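Local coordinates for protein methyltransferase (Thermus thermophilus, PDB 3TMA) that transfers a methyl group from S-adenosyl-L-methionine to the N2 atom of guanosine at position 6 of tRNA(Phe), at residues R184-P189 against V339-V344. Residues are numbered along the deposited sequence; the frame is centred on the assembly and turned at random.
Sequences RGSLTP and VEQGGV
Ser-186 and Gly-342 bring the two backbones closest, CA to CA 5.9 Å, where the loop leading into helix 189-198 meets the type I' turn Gln-341 to Val-344 in the terminal beta hairpin (strands 331-338 and 347-353) of the Rossmann-fold methyltransferase sheet. Gln-341 bridges the gap: with CG anti to the backbone N (chi1 167°) and the chain extended beyond, its amide reaches the other loop and NE2 donates to Ser-186 O at 3.2 Å. The N-H points almost straight at the oxygen (168°), which lies near the plane of the Gln-341 amide. Yet the C=O...N angle is just 86° and the donor stands above the carbonyl plane, off the lone pairs; Gln-341 NE2 is 3.3 Å from Ser-186 C. Ser-186 OG rests on Gly-342 CA at 3.5 Å, while Leu-187 CD1 approaches Gln-341 NE2 to 3.8 Å. The carboxylate of Glu-340, just before the turn, accepts from Gly-343 N through OE2 (3.0 Å). Leu-187 packs near Asn-279 and Thr-216, which by similarity probably bind S-adenosyl-L-methionine. One bond of unfavourable acceptor geometry and little apolar packing (151 Å² buried) imply a modest polar link between the turn and a loop bordering the probable cofactor pocket.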
loop_
_atom_site.group_PDB
_atom_site.type_symbol
_atom_site.label_atom_id
_atom_site.label_comp_id
_atom_site.label_asym_id
_atom_site.label_seq_id
_atom_site.Cartn_x
_atom_site.Cartn_y
_atom_site.Cartn_z
ATOM N N ARG A 184 -10.553 9.373 -4.801
ATOM C CA ARG A 184 -11.540 8.304 -4.874
ATOM C C ARG A 184 -10.833 6.932 -4.929
ATOM O O ARG A 184 -10.023 6.680 -5.822
ATOM C CB ARG A 184 -12.461 8.507 -6.089
ATOM C CG ARG A 184 -13.795 7.764 -6.005
ATOM C CD ARG A 184 -14.589 8.133 -4.746
ATOM N NE ARG A 184 -15.953 7.609 -4.775
ATOM C CZ ARG A 184 -16.278 6.337 -4.557
ATOM N NH1 ARG A 184 -15.342 5.436 -4.298
ATOM N NH2 ARG A 184 -17.546 5.963 -4.600
ATOM N N GLY A 185 -11.076 6.088 -3.926
ATOM C CA GLY A 185 -11.824 6.496 -2.745
ATOM C C GLY A 185 -10.954 6.336 -1.516
ATOM O O GLY A 185 -10.102 7.186 -1.213
ATOM N N SER A 186 -11.155 5.228 -0.810
ATOM C CA SER A 186 -10.165 4.781 0.154
ATOM C C SER A 186 -9.116 3.874 -0.518
ATOM O O SER A 186 -8.150 3.450 0.131
ATOM C CB SER A 186 -10.840 4.075 1.343
ATOM O OG SER A 186 -10.021 4.182 2.500
ATOM N N LEU A 187 -9.296 3.600 -1.816
ATOM C CA LEU A 187 -8.541 2.522 -2.473
ATOM C C LEU A 187 -7.198 2.945 -3.088
ATOM O O LEU A 187 -7.168 3.524 -4.170
ATOM C CB LEU A 187 -9.373 1.829 -3.531
ATOM C CG LEU A 187 -8.483 0.736 -4.128
ATOM C CD1 LEU A 187 -8.557 -0.491 -3.278
ATOM C CD2 LEU A 187 -8.872 0.421 -5.522
ATOM N N THR A 188 -6.101 2.556 -2.457
ATOM C CA THR A 188 -4.797 3.095 -2.853
ATOM C C THR A 188 -4.243 2.272 -4.012
ATOM O O THR A 188 -4.591 1.084 -4.153
ATOM C CB THR A 188 -3.806 3.035 -1.674
ATOM O OG1 THR A 188 -3.595 1.659 -1.322
ATOM C CG2 THR A 188 -4.411 3.710 -0.457
ATOM N N PRO A 189 -3.267 2.837 -4.749
ATOM C CA PRO A 189 -2.532 1.981 -5.694
ATOM C C PRO A 189 -1.806 0.798 -5.007
ATOM O O PRO A 189 -1.596 -0.241 -5.642
ATOM C CB PRO A 189 -1.516 2.956 -6.338
ATOM C CG PRO A 189 -2.198 4.274 -6.278
ATOM C CD PRO A 189 -3.006 4.277 -4.985
ATOM N N VAL A 339 -7.034 -7.268 5.641
ATOM C CA VAL A 339 -6.082 -6.155 5.313
ATOM C C VAL A 339 -6.672 -4.862 5.874
ATOM O O VAL A 339 -7.912 -4.708 5.875
ATOM C CB VAL A 339 -5.889 -6.019 3.783
ATOM C CG1 VAL A 339 -5.006 -4.765 3.430
ATOM C CG2 VAL A 339 -5.188 -7.281 3.229
ATOM N N GLU A 340 -5.829 -3.962 6.379
ATOM C CA GLU A 340 -6.343 -2.702 6.909
ATOM C C GLU A 340 -6.396 -1.676 5.809
ATOM O O GLU A 340 -5.369 -1.410 5.175
ATOM C CB GLU A 340 -5.509 -2.143 8.079
ATOM C CG GLU A 340 -6.014 -0.710 8.557
ATOM C CD GLU A 340 -5.427 0.502 7.733
ATOM O OE1 GLU A 340 -4.591 0.297 6.813
ATOM O OE2 GLU A 340 -5.786 1.674 8.005
ATOM N N GLN A 341 -7.553 -1.043 5.641
ATOM C CA GLN A 341 -7.733 0.011 4.644
ATOM C C GLN A 341 -8.617 1.147 5.191
ATOM O O GLN A 341 -9.770 0.921 5.597
ATOM C CB GLN A 341 -8.368 -0.558 3.370
ATOM C CG GLN A 341 -8.867 0.532 2.402
ATOM C CD GLN A 341 -9.734 0.000 1.264
ATOM O OE1 GLN A 341 -10.451 -1.008 1.388
ATOM N NE2 GLN A 341 -9.673 0.681 0.144
ATOM N N GLY A 342 -8.057 2.345 5.237
ATOM C CA GLY A 342 -8.757 3.528 5.735
ATOM C C GLY A 342 -9.312 3.370 7.150
ATOM O O GLY A 342 -10.419 3.788 7.412
ATOM N N GLY A 343 -8.565 2.721 8.040
ATOM C CA GLY A 343 -9.037 2.502 9.407
ATOM C C GLY A 343 -9.983 1.305 9.649
ATOM O O GLY A 343 -10.326 1.037 10.789
ATOM N N VAL A 344 -10.378 0.582 8.601
ATOM C CA VAL A 344 -11.264 -0.568 8.753
ATOM C C VAL A 344 -10.635 -1.806 8.133
ATOM O O VAL A 344 -9.517 -1.711 7.605
ATOM C CB VAL A 344 -12.734 -0.294 8.268
ATOM C CG1 VAL A 344 -13.320 0.925 9.018
ATOM C CG2 VAL A 344 -12.819 -0.076 6.747
#